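Local coordinates for UDP-N-acetylglucosamine--peptide N-acetylglucosaminyltransferase stabilizing protein GtfB (Streptococcus gordonii, PDB 5E9T) that partners the glycosyltransferase GtfA in a heterotetramer that attaches the first GlcNAc to the serine-rich repeat adhesin GspB, acting as its substrate-binding subunit, at residues 32-40 and 120-128. Sequence-based numbering, arbitrary orientation.
Sequences EANGFLPDD and YNKQGRCFA
The Phe36 ring lies flat on the backbone at the start of the turn 121-124, with Lys122 N 3.7 Å above the ring plane, over its centre, and Asn121 C over the same face nearer the rim. Its CD2 packs against Lys122 CA and CB, while Phe36 CZ comes to 3.3 Å from Asn121 O. CG of Phe36 is anti to the carbonyl carbon (chi1 -55°), which lays the ring across the peptide. Phe36 and Lys122 then run past each other in opposite directions: the lysine, extended beyond CG, reaches back along 35-39. Its NZ forms a salt bridge with Asp39 OD1 at 3.2 Å, meeting the carboxylate from above its plane; a bond to Leu37 O is likely, but its modelled length is doubtfully short. The turn backbone adds a bond from Lys122 N to Gly35 O (3.0 Å), the donor standing above the carbonyl plane. An Asx turn, Phe36 N to Asn34 OD1 at 2.7 Å, shapes the loop just before the ring. On strand 126-132, Phe127 turns its edge to Ala33 O, which sits near the ring plane 3.2 Å from CZ, and Phe127 CE1 approaches Gly35 CA while Gly35 O lies against Asn121 CB, both partners on the hairpin side. Asn121 to Gly124 form a type I turn linking antiparallel strands 114-120 and 126-132, where Phe127 and Ala128 make a classic bulge opposite Arg119. Tyr143 of strand 138-144 touches both Ala33 and Phe127. The contact docks the loop between parallel strands 28-30 and 41-42 against this hairpin, joining the chain's parallel and antiparallel sheets.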
loop_
_atom_site.group_PDB
_atom_site.type_symbol
_atom_site.label_atom_id
_atom_site.label_comp_id
_atom_site.label_asym_id
_atom_site.label_seq_id
_atom_site.Cartn_x
_atom_site.Cartn_y
_atom_site.Cartn_z
ATOM N N GLU B 32 25.254 -27.771 -2.200
ATOM C CA GLU B 32 24.130 -26.925 -1.827
ATOM C C GLU B 32 24.510 -26.019 -0.663
ATOM O O GLU B 32 25.297 -26.388 0.213
ATOM C CB GLU B 32 22.929 -27.809 -1.468
ATOM C CG GLU B 32 21.768 -27.120 -0.772
ATOM C CD GLU B 32 20.894 -28.104 -0.012
ATOM O OE1 GLU B 32 21.455 -28.994 0.662
ATOM O OE2 GLU B 32 19.650 -27.996 -0.090
ATOM N N ALA B 33 23.905 -24.834 -0.643
ATOM C CA ALA B 33 24.201 -23.760 0.294
ATOM C C ALA B 33 23.523 -23.974 1.635
ATOM O O ALA B 33 23.339 -23.015 2.396
ATOM C CB ALA B 33 23.804 -22.405 -0.300
ATOM N N ASN B 34 23.089 -25.212 1.877
ATOM C CA ASN B 34 22.323 -25.585 3.060
ATOM C C ASN B 34 22.939 -25.039 4.342
ATOM O O ASN B 34 24.133 -25.219 4.604
ATOM C CB ASN B 34 22.252 -27.111 3.127
ATOM C CG ASN B 34 21.197 -27.606 4.084
ATOM O OD1 ASN B 34 21.182 -27.242 5.260
ATOM N ND2 ASN B 34 20.305 -28.452 3.584
ATOM N N GLY B 35 22.096 -24.397 5.149
ATOM C CA GLY B 35 22.523 -23.764 6.377
ATOM C C GLY B 35 22.498 -24.678 7.583
ATOM O O GLY B 35 23.140 -24.377 8.594
ATOM N N PHE B 36 21.764 -25.785 7.517
ATOM C CA PHE B 36 21.807 -26.767 8.594
ATOM C C PHE B 36 22.495 -28.006 8.025
ATOM O O PHE B 36 21.839 -28.947 7.579
ATOM C CB PHE B 36 20.388 -27.101 9.080
ATOM C CG PHE B 36 19.576 -25.905 9.508
ATOM C CD1 PHE B 36 19.118 -24.979 8.583
ATOM C CD2 PHE B 36 19.226 -25.741 10.837
ATOM C CE1 PHE B 36 18.369 -23.892 8.982
ATOM C CE2 PHE B 36 18.473 -24.659 11.242
ATOM C CZ PHE B 36 18.045 -23.733 10.312
ATOM N N LEU B 37 23.744 -28.070 8.198
ATOM C CA LEU B 37 24.547 -29.230 7.831
ATOM C C LEU B 37 25.024 -29.949 9.076
ATOM O O LEU B 37 25.329 -29.299 10.087
ATOM C CB LEU B 37 25.757 -28.874 6.971
ATOM C CG LEU B 37 25.435 -28.635 5.493
ATOM C CD1 LEU B 37 26.680 -28.237 4.722
ATOM C CD2 LEU B 37 24.774 -29.851 4.851
ATOM N N PRO B 38 24.948 -31.278 9.118
ATOM C CA PRO B 38 25.659 -32.007 10.175
ATOM C C PRO B 38 27.112 -31.551 10.250
ATOM O O PRO B 38 27.751 -31.288 9.229
ATOM C CB PRO B 38 25.545 -33.470 9.739
ATOM C CG PRO B 38 24.339 -33.507 8.856
ATOM C CD PRO B 38 24.330 -32.192 8.137
ATOM N N ASP B 39 27.633 -31.449 11.479
ATOM C CA ASP B 39 29.025 -31.046 11.666
ATOM C C ASP B 39 29.971 -31.931 10.874
ATOM O O ASP B 39 31.096 -31.519 10.572
ATOM C CB ASP B 39 29.393 -31.088 13.148
ATOM C CG ASP B 39 28.293 -30.547 14.033
ATOM O OD1 ASP B 39 28.139 -29.308 14.101
ATOM O OD2 ASP B 39 27.581 -31.364 14.657
ATOM N N ASP B 40 29.519 -33.142 10.542
ATOM C CA ASP B 40 30.232 -34.035 9.639
ATOM C C ASP B 40 30.682 -33.328 8.366
ATOM O O ASP B 40 31.794 -33.560 7.876
ATOM C CB ASP B 40 29.312 -35.204 9.289
ATOM C CG ASP B 40 30.025 -36.525 9.277
ATOM O OD1 ASP B 40 31.048 -36.657 9.977
ATOM O OD2 ASP B 40 29.549 -37.441 8.575
ATOM N N TYR B 120 18.761 -18.612 6.759
ATOM C CA TYR B 120 19.307 -18.782 8.093
ATOM C C TYR B 120 19.941 -20.160 8.230
ATOM O O TYR B 120 19.529 -21.121 7.573
ATOM C CB TYR B 120 18.219 -18.574 9.156
ATOM C CG TYR B 120 17.776 -17.130 9.256
ATOM C CD1 TYR B 120 16.948 -16.570 8.290
ATOM C CD2 TYR B 120 18.197 -16.324 10.305
ATOM C CE1 TYR B 120 16.549 -15.249 8.369
ATOM C CE2 TYR B 120 17.801 -15.001 10.392
ATOM C CZ TYR B 120 16.976 -14.470 9.421
ATOM O OH TYR B 120 16.578 -13.157 9.500
ATOM N N ASN B 121 20.961 -20.237 9.077
ATOM C CA ASN B 121 21.705 -21.458 9.328
ATOM C C ASN B 121 21.273 -22.060 10.667
ATOM O O ASN B 121 20.337 -21.585 11.317
ATOM C CB ASN B 121 23.207 -21.169 9.275
ATOM C CG ASN B 121 23.625 -20.052 10.216
ATOM O OD1 ASN B 121 22.970 -19.796 11.224
ATOM N ND2 ASN B 121 24.727 -19.389 9.893
ATOM N N LYS B 122 21.954 -23.130 11.087
ATOM C CA LYS B 122 21.638 -23.734 12.376
ATOM C C LYS B 122 22.078 -22.865 13.546
ATOM O O LYS B 122 21.605 -23.076 14.667
ATOM C CB LYS B 122 22.271 -25.126 12.484
ATOM C CG LYS B 122 23.791 -25.144 12.530
ATOM C CD LYS B 122 24.308 -26.576 12.567
ATOM C CE LYS B 122 25.804 -26.645 12.296
ATOM N NZ LYS B 122 26.232 -28.014 11.892
ATOM N N GLN B 123 22.960 -21.895 13.313
ATOM C CA GLN B 123 23.395 -20.990 14.368
ATOM C C GLN B 123 22.454 -19.809 14.555
ATOM O O GLN B 123 22.702 -18.974 15.432
ATOM C CB GLN B 123 24.810 -20.473 14.082
ATOM C CG GLN B 123 25.889 -21.550 13.969
ATOM C CD GLN B 123 25.896 -22.244 12.617
ATOM O OE1 GLN B 123 24.966 -22.099 11.826
ATOM N NE2 GLN B 123 26.951 -23.000 12.346
ATOM N N GLY B 124 21.392 -19.717 13.759
ATOM C CA GLY B 124 20.432 -18.641 13.874
ATOM C C GLY B 124 20.786 -17.375 13.128
ATOM O O GLY B 124 19.977 -16.439 13.113
ATOM N N ARG B 125 21.970 -17.302 12.530
ATOM C CA ARG B 125 22.356 -16.140 11.745
ATOM C C ARG B 125 21.784 -16.218 10.333
ATOM O O ARG B 125 21.512 -17.302 9.810
ATOM C CB ARG B 125 23.875 -16.020 11.676
ATOM C CG ARG B 125 24.345 -14.601 11.474
ATOM C CD ARG B 125 25.785 -14.545 11.018
ATOM N NE ARG B 125 26.050 -15.487 9.936
ATOM C CZ ARG B 125 26.837 -15.222 8.901
ATOM N NH1 ARG B 125 27.412 -14.034 8.797
ATOM N NH2 ARG B 125 27.037 -16.132 7.961
ATOM N N CYS B 126 21.605 -15.050 9.716
ATOM C CA CYS B 126 21.219 -14.968 8.311
ATOM C C CYS B 126 22.488 -14.819 7.480
ATOM O O CYS B 126 23.119 -13.757 7.482
ATOM C CB CYS B 126 20.266 -13.798 8.083
ATOM S SG CYS B 126 19.995 -13.347 6.348
ATOM N N PHE B 127 22.863 -15.886 6.775
ATOM C CA PHE B 127 24.099 -15.904 6.006
ATOM C C PHE B 127 23.911 -15.570 4.532
ATOM O O PHE B 127 24.908 -15.351 3.834
ATOM C CB PHE B 127 24.786 -17.273 6.136
ATOM C CG PHE B 127 24.043 -18.399 5.482
ATOM C CD1 PHE B 127 22.976 -19.006 6.119
ATOM C CD2 PHE B 127 24.429 -18.869 4.238
ATOM C CE1 PHE B 127 22.296 -20.048 5.519
ATOM C CE2 PHE B 127 23.753 -19.911 3.633
ATOM C CZ PHE B 127 22.686 -20.501 4.274
ATOM N N ALA B 128 22.677 -15.518 4.040
ATOM C CA ALA B 128 22.464 -15.295 2.620
ATOM C C ALA B 128 21.143 -14.580 2.387
ATOM O O ALA B 128 20.156 -14.836 3.083
ATOM C CB ALA B 128 22.485 -16.615 1.844
#